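Local coordinates for uncharacterized protein (Mycobacterium smegmatis, PDB 4TMD), which is of unknown function but carries a DUF5642 domain of the Mog1p/PsbP clan and is probably made as a signal-bearing lipoprotein, at residues I7-A11 with N68-T72; L13-F17 with L185-A189; E77-F81 with A175-R181; I82-T88 with N157-T163. All coordinates share one frame. Residues are numbered along the deposited sequence.

Contact 1: I7-A11 with N68-T72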
loop_
_atom_site.group_PDB
_atom_site.type_symbol
_atom_site.label_atom_id
_atom_site.label_comp_id
_atom_site.label_asym_id
_atom_site.label_seq_id
_atom_site.Cartn_x
_atom_site.Cartn_y
_atom_site.Cartn_z
ATOM N N ILE A 7 15.513 0.282 6.665
ATOM C CA ILE A 7 14.243 0.925 6.320
ATOM C C ILE A 7 14.354 2.447 6.376
ATOM O O ILE A 7 13.575 3.155 5.740
ATOM C CB ILE A 7 13.092 0.476 7.243
ATOM C CG1 ILE A 7 13.336 0.889 8.702
ATOM C CG2 ILE A 7 12.880 -1.027 7.140
ATOM C CD1 ILE A 7 12.115 0.605 9.607
ATOM N N ALA A 8 15.325 2.953 7.129
ATOM C CA ALA A 8 15.523 4.402 7.241
ATOM C C ALA A 8 15.896 5.005 5.892
ATOM O O ALA A 8 15.749 6.199 5.669
ATOM C CB ALA A 8 16.602 4.724 8.281
ATOM N N LYS A 9 16.389 4.187 4.978
ATOM C CA LYS A 9 16.809 4.739 3.701
ATOM C C LYS A 9 15.627 5.130 2.806
ATOM O O LYS A 9 15.861 5.633 1.709
ATOM C CB LYS A 9 17.733 3.755 2.975
ATOM C CG LYS A 9 19.072 3.516 3.708
ATOM C CD LYS A 9 20.021 2.680 2.870
ATOM C CE LYS A 9 20.987 1.899 3.727
ATOM N NZ LYS A 9 21.734 2.806 4.634
ATOM N N VAL A 10 14.372 4.933 3.251
ATOM C CA VAL A 10 13.230 5.477 2.485
ATOM C C VAL A 10 13.281 6.990 2.417
ATOM O O VAL A 10 12.633 7.597 1.564
ATOM C CB VAL A 10 11.824 5.147 3.066
ATOM C CG1 VAL A 10 11.431 3.750 2.765
ATOM C CG2 VAL A 10 11.723 5.502 4.547
ATOM N N ALA A 11 14.029 7.591 3.342
ATOM C CA ALA A 11 14.232 9.044 3.361
ATOM C C ALA A 11 14.807 9.495 2.031
ATOM O O ALA A 11 14.534 10.594 1.579
ATOM C CB ALA A 11 15.155 9.451 4.516
ATOM N N ASN A 68 9.805 -2.497 13.046
ATOM C CA ASN A 68 9.886 -1.057 12.910
ATOM C C ASN A 68 9.414 -0.639 11.519
ATOM O O ASN A 68 9.412 -1.450 10.590
ATOM C CB ASN A 68 11.318 -0.583 13.160
ATOM C CG ASN A 68 11.793 -0.881 14.575
ATOM O OD1 ASN A 68 11.082 -0.623 15.542
ATOM N ND2 ASN A 68 12.991 -1.438 14.699
ATOM N N MET A 69 9.011 0.624 11.397
ATOM C CA MET A 69 8.553 1.202 10.137
ATOM C C MET A 69 9.117 2.598 9.986
ATOM O O MET A 69 9.364 3.285 10.970
ATOM C CB MET A 69 7.024 1.254 10.084
ATOM C CG MET A 69 6.460 1.973 11.282
ATOM S SD MET A 69 4.834 2.697 11.058
ATOM C CE MET A 69 3.781 1.283 11.055
ATOM N N ALA A 70 9.335 3.000 8.744
ATOM C CA ALA A 70 9.691 4.367 8.392
ATOM C C ALA A 70 8.923 4.703 7.130
ATOM O O ALA A 70 8.612 3.808 6.346
ATOM C CB ALA A 70 11.205 4.512 8.163
ATOM N N ALA A 71 8.642 5.976 6.897
ATOM C CA ALA A 71 7.881 6.328 5.713
ATOM C C ALA A 71 8.305 7.655 5.097
ATOM O O ALA A 71 8.891 8.519 5.756
ATOM C CB ALA A 71 6.400 6.347 6.036
ATOM N N THR A 72 8.055 7.770 3.799
ATOM C CA THR A 72 8.172 9.029 3.093
ATOM C C THR A 72 6.843 9.241 2.379
ATOM O O THR A 72 6.348 8.329 1.714
ATOM C CB THR A 72 9.325 9.039 2.091
ATOM O OG1 THR A 72 10.570 8.980 2.799
ATOM C CG2 THR A 72 9.291 10.331 1.262
#
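Asn68 opens the segment 68-72 of strand 67-76, over which the 3-10 turn 7-11 lies with Ile7 and Val10 directed at the sheet. The Asn68 carbonyl O is 3.5 Å from CD1 of Ile7, whose p,t rotamer carries CD1 toward Asn68 and Met69, and Asn68 CB is 3.8 Å from that CD1. Met69 turns its side chain away, so its part is confined to the backbone, with Met69 N 3.6 Å from Ile7 CD1. Ala70 is the apolar centre: its CB lies 3.8 Å from Val10 CG2 and 4.2 Å from Ile7 CG1, and the Ala8 and Ala70 CA atoms approach to 5.9 Å. Ala71 faces away, toward Val26 and Met84 on the neighbouring strands, leaving its N 3.9 Å from Val10 CG2. At Thr72 the interaction becomes polar, OG1 donating a 2.8 Å hydrogen bond to Val10 O. Within the turn, Val10 N to Ile7 O and Ala11 N to Ala8 O are both 3.2 Å, the i to i+3 pattern of a 3-10 helix. The chemistry thus implies a mainly apolar lid on strand 67-76, pinned at one end by a single side-chain-to-backbone hydrogen bond.

Contact 2: L13-F17 with L185-A189; sequences LKSSF and LLSAA
Residues 13-16 form the end of a 3-10 segment, with Ser16 N bonded to Leu13 O at 2.9 Å and Phe17 N to Lys14 O at 3.2 Å; Phe17 then leaves the turn in an extended conformation (phi/psi -119/133°). Residues 185-189 are regular alpha helix, Ala189 N reaching Leu185 O at 2.9 Å. The closest backbone pairing is Leu13 with Ala189, CA to CA 6.8 Å, and no hydrogen bond crosses between the segments.

Leu13 points at the helix and is its main partner. Its chi1 of -92° lies between wells and chi2 is p, which brings CD2 to 3.6 Å from Ala189 CB, 3.9 Å from Leu185 CD2 and 3.6 Å from Leu185 O, while Leu13 CD1 is 4.0 Å from Ala188 O. Leu13 CD2 thus sits between Leu185 and Ala189, one helical turn apart. The CA-to-CB bond of Leu185 points sideways, but its m,t rotamer carries the methyls toward residues 13-17: CD1 meets the edge of the Phe17 ring at CZ, 3.6 Å away, with Phe17 chi1 at m, and CD2 lies 3.7 Å from Ser16 OG. The contact, mainly apolar, joins the N-terminal 3-10 segment to the side of helix 179-194, both lying on one face of the sheet. Strand 79-88 lies beneath both: Leu13 and Ala189 touch Val83, Phe17 and Leu185 touch Phe81, while Phe17 also reaches Val23 of strand 22-30.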
loop_
_atom_site.group_PDB
_atom_site.type_symbol
_atom_site.label_atom_id
_atom_site.label_comp_id
_atom_site.label_asym_id
_atom_site.label_seq_id
_atom_site.Cartn_x
_atom_site.Cartn_y
_atom_site.Cartn_z
ATOM N N LEU A 13 13.906 8.791 -0.861
ATOM C CA LEU A 13 12.885 9.011 -1.881
ATOM C C LEU A 13 12.255 10.403 -1.832
ATOM O O LEU A 13 11.442 10.748 -2.678
ATOM C CB LEU A 13 11.799 7.933 -1.775
ATOM C CG LEU A 13 12.081 6.714 -2.680
ATOM C CD1 LEU A 13 13.365 5.983 -2.290
ATOM C CD2 LEU A 13 10.913 5.760 -2.728
ATOM N N LYS A 14 12.629 11.195 -0.844
ATOM C CA LYS A 14 12.252 12.606 -0.831
ATOM C C LYS A 14 12.665 13.268 -2.126
ATOM O O LYS A 14 11.930 14.052 -2.713
ATOM C CB LYS A 14 12.914 13.328 0.327
ATOM C CG LYS A 14 12.295 13.041 1.655
ATOM C CD LYS A 14 12.984 13.866 2.729
ATOM C CE LYS A 14 14.365 13.307 3.054
ATOM N NZ LYS A 14 14.953 13.888 4.298
ATOM N N SER A 15 13.859 12.920 -2.581
ATOM C CA SER A 15 14.432 13.519 -3.773
ATOM C C SER A 15 13.785 12.980 -5.046
ATOM O O SER A 15 14.145 13.366 -6.153
ATOM C CB SER A 15 15.943 13.285 -3.780
ATOM O OG SER A 15 16.524 13.814 -2.592
ATOM N N SER A 16 12.805 12.106 -4.890
ATOM C CA SER A 16 12.101 11.570 -6.039
ATOM C C SER A 16 10.913 12.464 -6.436
ATOM O O SER A 16 10.255 12.210 -7.440
ATOM C CB SER A 16 11.636 10.140 -5.733
ATOM O OG SER A 16 11.055 9.509 -6.858
ATOM N N PHE A 17 10.644 13.502 -5.646
ATOM C CA PHE A 17 9.486 14.386 -5.884
ATOM C C PHE A 17 9.918 15.836 -6.139
ATOM O O PHE A 17 10.742 16.383 -5.398
ATOM C CB PHE A 17 8.516 14.349 -4.696
ATOM C CG PHE A 17 8.016 12.977 -4.368
ATOM C CD1 PHE A 17 8.630 12.220 -3.381
ATOM C CD2 PHE A 17 6.948 12.436 -5.063
ATOM C CE1 PHE A 17 8.171 10.942 -3.071
ATOM C CE2 PHE A 17 6.483 11.156 -4.762
ATOM C CZ PHE A 17 7.108 10.410 -3.776
ATOM N N LEU A 185 8.017 4.235 -7.679
ATOM C CA LEU A 185 8.374 4.451 -6.278
ATOM C C LEU A 185 8.637 3.122 -5.551
ATOM O O LEU A 185 9.502 3.061 -4.682
ATOM C CB LEU A 185 7.273 5.223 -5.536
ATOM C CG LEU A 185 7.212 6.730 -5.804
ATOM C CD1 LEU A 185 5.968 7.305 -5.138
ATOM C CD2 LEU A 185 8.464 7.418 -5.261
ATOM N N LEU A 186 7.882 2.075 -5.884
ATOM C CA LEU A 186 8.078 0.791 -5.214
ATOM C C LEU A 186 9.455 0.213 -5.544
ATOM O O LEU A 186 10.191 -0.217 -4.662
ATOM C CB LEU A 186 6.991 -0.202 -5.603
ATOM C CG LEU A 186 7.179 -1.584 -4.973
ATOM C CD1 LEU A 186 6.839 -1.554 -3.481
ATOM C CD2 LEU A 186 6.347 -2.639 -5.720
ATOM N N SER A 187 9.804 0.210 -6.824
ATOM C CA SER A 187 11.105 -0.284 -7.234
ATOM C C SER A 187 12.230 0.544 -6.628
ATOM O O SER A 187 13.248 0.006 -6.171
ATOM C CB SER A 187 11.203 -0.276 -8.754
ATOM O OG SER A 187 10.229 -1.139 -9.291
ATOM N N ALA A 188 12.053 1.859 -6.625
ATOM C CA ALA A 188 13.096 2.737 -6.130
ATOM C C ALA A 188 13.275 2.565 -4.625
ATOM O O ALA A 188 14.407 2.580 -4.133
ATOM C CB ALA A 188 12.785 4.205 -6.487
ATOM N N ALA A 189 12.166 2.393 -3.902
ATOM C CA ALA A 189 12.219 2.258 -2.451
ATOM C C ALA A 189 12.906 0.964 -2.042
ATOM O O ALA A 189 13.657 0.928 -1.066
ATOM C CB ALA A 189 10.822 2.307 -1.854
#

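Contact 3: E77-F81 with A175-R181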
loop_
_atom_site.group_PDB
_atom_site.type_symbol
_atom_site.label_atom_id
_atom_site.label_comp_id
_atom_site.label_asym_id
_atom_site.label_seq_id
_atom_site.Cartn_x
_atom_site.Cartn_y
_atom_site.Cartn_z
ATOM N N GLU A 77 0.265 17.356 -7.485
ATOM C CA GLU A 77 -0.308 16.930 -8.759
ATOM C C GLU A 77 -1.608 16.134 -8.545
ATOM O O GLU A 77 -1.885 15.182 -9.265
ATOM C CB GLU A 77 0.698 16.091 -9.562
ATOM C CG GLU A 77 1.958 16.841 -10.032
ATOM C CD GLU A 77 1.719 17.728 -11.258
ATOM O OE1 GLU A 77 0.708 17.521 -11.968
ATOM O OE2 GLU A 77 2.548 18.635 -11.513
ATOM N N GLY A 78 -2.380 16.507 -7.532
ATOM C CA GLY A 78 -3.666 15.880 -7.291
ATOM C C GLY A 78 -3.603 14.488 -6.685
ATOM O O GLY A 78 -4.627 13.811 -6.565
ATOM N N ASN A 79 -2.400 14.049 -6.320
ATOM C CA ASN A 79 -2.208 12.734 -5.707
ATOM C C ASN A 79 -1.520 12.819 -4.363
ATOM O O ASN A 79 -0.814 13.775 -4.085
ATOM C CB ASN A 79 -1.362 11.825 -6.598
ATOM C CG ASN A 79 -2.096 11.336 -7.817
ATOM O OD1 ASN A 79 -1.549 10.561 -8.592
ATOM N ND2 ASN A 79 -3.334 11.782 -8.004
ATOM N N ARG A 80 -1.711 11.788 -3.549
ATOM C CA ARG A 80 -0.875 11.534 -2.393
ATOM C C ARG A 80 -0.168 10.183 -2.577
ATOM O O ARG A 80 -0.804 9.186 -2.940
ATOM C CB ARG A 80 -1.709 11.529 -1.116
ATOM C CG ARG A 80 -0.989 11.070 0.188
ATOM C CD ARG A 80 -2.041 11.024 1.305
ATOM N NE ARG A 80 -1.594 10.426 2.559
ATOM C CZ ARG A 80 -2.246 10.550 3.716
ATOM N NH1 ARG A 80 -3.366 11.262 3.775
ATOM N NH2 ARG A 80 -1.779 9.977 4.821
ATOM N N PHE A 81 1.138 10.163 -2.317
ATOM C CA PHE A 81 1.929 8.929 -2.303
ATOM C C PHE A 81 2.503 8.705 -0.925
ATOM O O PHE A 81 3.112 9.609 -0.356
ATOM C CB PHE A 81 3.070 8.986 -3.328
ATOM C CG PHE A 81 2.604 9.223 -4.721
ATOM C CD1 PHE A 81 2.237 8.161 -5.536
ATOM C CD2 PHE A 81 2.507 10.520 -5.218
ATOM C CE1 PHE A 81 1.784 8.387 -6.820
ATOM C CE2 PHE A 81 2.045 10.750 -6.502
ATOM C CZ PHE A 81 1.683 9.682 -7.309
ATOM N N ALA A 175 -8.325 14.125 -9.438
ATOM C CA ALA A 175 -7.360 13.747 -10.448
ATOM C C ALA A 175 -7.270 12.237 -10.505
ATOM O O ALA A 175 -7.608 11.548 -9.538
ATOM C CB ALA A 175 -5.991 14.357 -10.151
ATOM N N LYS A 176 -6.817 11.735 -11.646
ATOM C CA LYS A 176 -6.493 10.329 -11.821
ATOM C C LYS A 176 -5.215 10.004 -11.046
ATOM O O LYS A 176 -4.315 10.838 -10.972
ATOM C CB LYS A 176 -6.304 10.028 -13.301
ATOM C CG LYS A 176 -6.479 8.587 -13.695
ATOM C CD LYS A 176 -6.316 8.422 -15.205
ATOM C CE LYS A 176 -6.640 6.988 -15.635
ATOM N NZ LYS A 176 -7.986 6.846 -16.281
ATOM N N VAL A 177 -5.133 8.803 -10.477
ATOM C CA VAL A 177 -3.904 8.352 -9.826
ATOM C C VAL A 177 -2.797 8.052 -10.846
ATOM O O VAL A 177 -3.034 7.343 -11.823
ATOM C CB VAL A 177 -4.148 7.078 -8.981
ATOM C CG1 VAL A 177 -2.842 6.598 -8.351
ATOM C CG2 VAL A 177 -5.203 7.329 -7.909
ATOM N N ASP A 178 -1.595 8.581 -10.606
ATOM C CA ASP A 178 -0.402 8.250 -11.402
ATOM C C ASP A 178 0.167 6.901 -10.923
ATOM O O ASP A 178 1.084 6.868 -10.100
ATOM C CB ASP A 178 0.658 9.359 -11.269
ATOM C CG ASP A 178 1.805 9.216 -12.259
ATOM O OD1 ASP A 178 2.007 8.115 -12.824
ATOM O OD2 ASP A 178 2.519 10.226 -12.469
ATOM N N THR A 179 -0.384 5.798 -11.430
ATOM C CA THR A 179 0.040 4.460 -11.013
ATOM C C THR A 179 1.429 4.127 -11.524
ATOM O O THR A 179 2.138 3.315 -10.940
ATOM C CB THR A 179 -0.928 3.367 -11.504
ATOM O OG1 THR A 179 -0.958 3.370 -12.933
ATOM C CG2 THR A 179 -2.354 3.598 -10.957
ATOM N N GLU A 180 1.805 4.730 -12.643
ATOM C CA GLU A 180 3.155 4.566 -13.159
ATOM C C GLU A 180 4.170 5.054 -12.118
ATOM O O GLU A 180 5.134 4.365 -11.801
ATOM C CB GLU A 180 3.320 5.328 -14.480
ATOM C CG GLU A 180 4.681 5.139 -15.117
ATOM C CD GLU A 180 4.838 5.941 -16.396
ATOM O OE1 GLU A 180 4.462 7.137 -16.409
ATOM O OE2 GLU A 180 5.334 5.371 -17.387
ATOM N N ARG A 181 3.950 6.244 -11.584
ATOM C CA ARG A 181 4.832 6.780 -10.546
ATOM C C ARG A 181 4.823 5.932 -9.268
ATOM O O ARG A 181 5.866 5.719 -8.645
ATOM C CB ARG A 181 4.428 8.200 -10.199
ATOM C CG ARG A 181 5.441 8.932 -9.333
ATOM C CD ARG A 181 4.905 10.339 -9.005
ATOM N NE ARG A 181 5.990 11.289 -8.821
ATOM C CZ ARG A 181 6.110 12.432 -9.480
ATOM N NH1 ARG A 181 5.189 12.801 -10.370
ATOM N NH2 ARG A 181 7.149 13.213 -9.234
HETATM O O HOH W 1 -7.186 14.730 -6.692
#
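Asn79 is the polar hub here, and both ends of its amide are satisfied. OD1 accepts a nearly linear bond from Asp178 N (2.8 Å, 171°), whereas ND2 donates to two carbonyls, Gly78 O within its own segment at 2.8 Å and Lys176 O across the contact at 3.3 Å. Gly78 O takes a second donor, a water 2.7 Å away that in turn accepts from Ala175 N at 3.0 Å, so the water bridges the two backbones where the Gly78 and Ala175 CA atoms are 5.3 Å apart. A CB on Gly78 would lie 2.6 Å from Ala175 CB, a clash, and its positive phi also favours glycine.

Glu77 and Gly78, at phi/psi 51/35° and 75/6°, have the values of a type I' turn, the tight link of the hairpin between strands 67-76 and 79-88; the loop leading into the C-terminal helix 179-194 is tied to this hairpin's turn and to the start of strand 79-88. That helix is N-capped by Asp178, whose OD1 accepts from Arg181 N at 3.0 Å. Asp178 also centres an inverse gamma turn, closed by a weak Thr179 N to Val177 O bond of 3.1 Å. Deeper in, the Phe81 ring packs on the start of the helix: Arg181 CD lies 3.7 Å from Phe81 CZ, and the carbonyl Asp178 O approaches the ring edge, 3.7 Å from Phe81 CE1.

Contact 4: I82-T88 with N157-T163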
loop_
_atom_site.group_PDB
_atom_site.type_symbol
_atom_site.label_atom_id
_atom_site.label_comp_id
_atom_site.label_asym_id
_atom_site.label_seq_id
_atom_site.Cartn_x
_atom_site.Cartn_y
_atom_site.Cartn_z
ATOM N N ILE A 82 2.297 7.514 -0.378
ATOM C CA ILE A 82 2.946 7.136 0.878
ATOM C C ILE A 82 3.860 5.946 0.645
ATOM O O ILE A 82 3.403 4.892 0.198
ATOM C CB ILE A 82 1.932 6.768 1.957
ATOM C CG1 ILE A 82 0.972 7.928 2.194
ATOM C CG2 ILE A 82 2.665 6.361 3.269
ATOM C CD1 ILE A 82 -0.171 7.580 3.100
ATOM N N VAL A 83 5.148 6.109 0.915
ATOM C CA VAL A 83 6.075 4.980 0.782
ATOM C C VAL A 83 6.503 4.505 2.178
ATOM O O VAL A 83 7.229 5.209 2.871
ATOM C CB VAL A 83 7.320 5.354 -0.055
ATOM C CG1 VAL A 83 8.231 4.133 -0.223
ATOM C CG2 VAL A 83 6.902 5.878 -1.421
ATOM N N MET A 84 6.041 3.318 2.583
ATOM C CA MET A 84 6.357 2.768 3.900
ATOM C C MET A 84 7.303 1.575 3.788
ATOM O O MET A 84 7.093 0.696 2.954
ATOM C CB MET A 84 5.082 2.329 4.638
ATOM C CG MET A 84 4.085 3.447 4.885
ATOM S SD MET A 84 2.557 2.888 5.684
ATOM C CE MET A 84 1.782 1.917 4.398
ATOM N N ALA A 85 8.345 1.575 4.616
ATOM C CA ALA A 85 9.287 0.458 4.698
ATOM C C ALA A 85 9.192 -0.158 6.081
ATOM O O ALA A 85 9.274 0.554 7.085
ATOM C CB ALA A 85 10.730 0.913 4.414
ATOM N N VAL A 86 9.030 -1.476 6.113
ATOM C CA VAL A 86 8.837 -2.230 7.348
ATOM C C VAL A 86 9.870 -3.345 7.473
ATOM O O VAL A 86 10.173 -4.017 6.486
ATOM C CB VAL A 86 7.430 -2.857 7.397
ATOM C CG1 VAL A 86 7.276 -3.778 8.610
ATOM C CG2 VAL A 86 6.368 -1.782 7.405
ATOM N N GLU A 87 10.418 -3.522 8.673
ATOM C CA GLU A 87 11.253 -4.693 8.976
ATOM C C GLU A 87 10.661 -5.379 10.191
ATOM O O GLU A 87 10.441 -4.721 11.203
ATOM C CB GLU A 87 12.703 -4.286 9.236
ATOM C CG GLU A 87 13.640 -5.466 9.428
ATOM C CD GLU A 87 15.070 -5.060 9.769
ATOM O OE1 GLU A 87 15.843 -5.937 10.213
ATOM O OE2 GLU A 87 15.430 -3.878 9.585
ATOM N N THR A 88 10.382 -6.682 10.087
ATOM C CA THR A 88 9.769 -7.441 11.181
ATOM C C THR A 88 10.628 -8.626 11.654
ATOM O O THR A 88 11.540 -9.057 10.965
ATOM C CB THR A 88 8.393 -7.978 10.774
ATOM O OG1 THR A 88 8.473 -8.550 9.463
ATOM C CG2 THR A 88 7.380 -6.855 10.752
ATOM N N ASN A 157 12.693 -10.414 5.665
ATOM C CA ASN A 157 11.852 -9.872 6.725
ATOM C C ASN A 157 11.520 -8.402 6.475
ATOM O O ASN A 157 11.252 -7.647 7.407
ATOM C CB ASN A 157 12.528 -10.058 8.082
ATOM C CG ASN A 157 12.766 -11.531 8.412
ATOM O OD1 ASN A 157 12.250 -12.415 7.728
ATOM N ND2 ASN A 157 13.546 -11.797 9.447
ATOM N N TYR A 158 11.543 -8.010 5.205
ATOM C CA TYR A 158 11.228 -6.636 4.844
ATOM C C TYR A 158 9.962 -6.593 4.036
ATOM O O TYR A 158 9.661 -7.489 3.240
ATOM C CB TYR A 158 12.360 -5.981 4.044
ATOM C CG TYR A 158 13.602 -5.694 4.844
ATOM C CD1 TYR A 158 13.771 -4.475 5.482
ATOM C CD2 TYR A 158 14.620 -6.646 4.953
ATOM C CE1 TYR A 158 14.911 -4.206 6.214
ATOM C CE2 TYR A 158 15.768 -6.390 5.697
ATOM C CZ TYR A 158 15.905 -5.168 6.322
ATOM O OH TYR A 158 17.036 -4.895 7.054
ATOM N N MET A 159 9.230 -5.511 4.200
ATOM C CA MET A 159 8.083 -5.290 3.343
ATOM C C MET A 159 8.045 -3.822 3.012
ATOM O O MET A 159 8.259 -3.009 3.904
ATOM C CB MET A 159 6.800 -5.725 4.041
ATOM C CG MET A 159 5.554 -5.466 3.242
ATOM S SD MET A 159 4.183 -6.436 3.912
ATOM C CE MET A 159 4.439 -8.002 3.088
ATOM N N VAL A 160 7.808 -3.490 1.741
ATOM C CA VAL A 160 7.703 -2.099 1.334
ATOM C C VAL A 160 6.333 -1.904 0.728
ATOM O O VAL A 160 5.901 -2.703 -0.098
ATOM C CB VAL A 160 8.799 -1.697 0.321
ATOM C CG1 VAL A 160 8.537 -0.291 -0.218
ATOM C CG2 VAL A 160 10.188 -1.789 0.967
ATOM N N ILE A 161 5.636 -0.865 1.165
ATOM C CA ILE A 161 4.290 -0.615 0.689
ATOM C C ILE A 161 4.155 0.798 0.135
ATOM O O ILE A 161 4.410 1.778 0.843
ATOM C CB ILE A 161 3.243 -0.796 1.802
ATOM C CG1 ILE A 161 3.438 -2.135 2.516
ATOM C CG2 ILE A 161 1.844 -0.677 1.217
ATOM C CD1 ILE A 161 2.389 -2.385 3.560
ATOM N N VAL A 162 3.765 0.895 -1.129
ATOM C CA VAL A 162 3.452 2.189 -1.715
ATOM C C VAL A 162 1.938 2.282 -1.835
ATOM O O VAL A 162 1.286 1.390 -2.391
ATOM C CB VAL A 162 4.141 2.393 -3.093
ATOM C CG1 VAL A 162 3.665 3.711 -3.765
ATOM C CG2 VAL A 162 5.669 2.389 -2.919
ATOM N N THR A 163 1.379 3.347 -1.275
ATOM C CA THR A 163 -0.048 3.623 -1.407
ATOM C C THR A 163 -0.228 4.930 -2.164
ATOM O O THR A 163 0.391 5.938 -1.818
ATOM C CB THR A 163 -0.738 3.715 -0.038
ATOM O OG1 THR A 163 -0.507 2.497 0.691
ATOM C CG2 THR A 163 -2.239 3.916 -0.224
#
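At the apolar centre, Met84 pairs with Ile161 on one face of the sheet and Ala85 with Val160 on the other. Met84 CE lies 4.0 Å from Ile161 CB, and Ala85 CB is 4.4 Å from Val160 CG2. Val83 CG2 and Val162 CG2, 4.0 Å apart, extend the face of Ala85, which helix 179-194 covers through Leu186, Ala189 and Val193. The Met84 face, continued by Val86 and Met159 (CB to CB 4.5 Å), receives Leu35 and Leu36 of helix 33-36.

Between the faces runs an antiparallel backbone pairing, the axes 4.7 Å apart at 163°. The hydrogen-bonded pairs are Ile82-Thr163, Met84-Ile161 and Val86-Met159, each joined by two N-H to O bonds of 2.8 to 2.9 Å between the N and O atoms of its two residues. Non-hydrogen-bonded pairs intervene, with CA-H...O contacts such as Val160 CA to Met84 O at 3.3 Å.

Toward one end the residues become polar: the aliphatic part of Glu87 still packs, its CG over the Tyr158 ring (CH-pi, 4.0 Å to the centroid), while Thr88 N bonds to Asn157 O at 3.0 Å and Thr88 OG1 turns to Glu90 O. At the other end Thr163 OG1 bonds to Asn150. This unbroken pairing of strands 79-88 and 158-166, with helices on both faces, is consistent with the sheet core of the Mog1p/PsbP clan.

How the contacts relate
Strand 79-88 unites the set: contact 3 uses its beginning and contact 4 its remainder, their centres about 19 Å apart. Contact 1 lies beside contact 4, centres about 8 Å apart, because strands 67-76 and 79-88 are sheet neighbours: Ala70 O is 2.8 Å from Ala85 N, a probable hydrogen bond, and Val10 CG1 is 3.4 Å from Ala85 CB. Contact 2 meets the other three. Ala189 CB reaches Val83 CG1 of contact 4 at 3.6 Å, Leu185 CD1 is 3.8 Å from Phe81 CB of contact 3, and Lys14 N is 4.0 Å from Thr72 CG2 of contact 1. Along the chain, contacts 3 and 4 are nested within the loop that contact 2 closes.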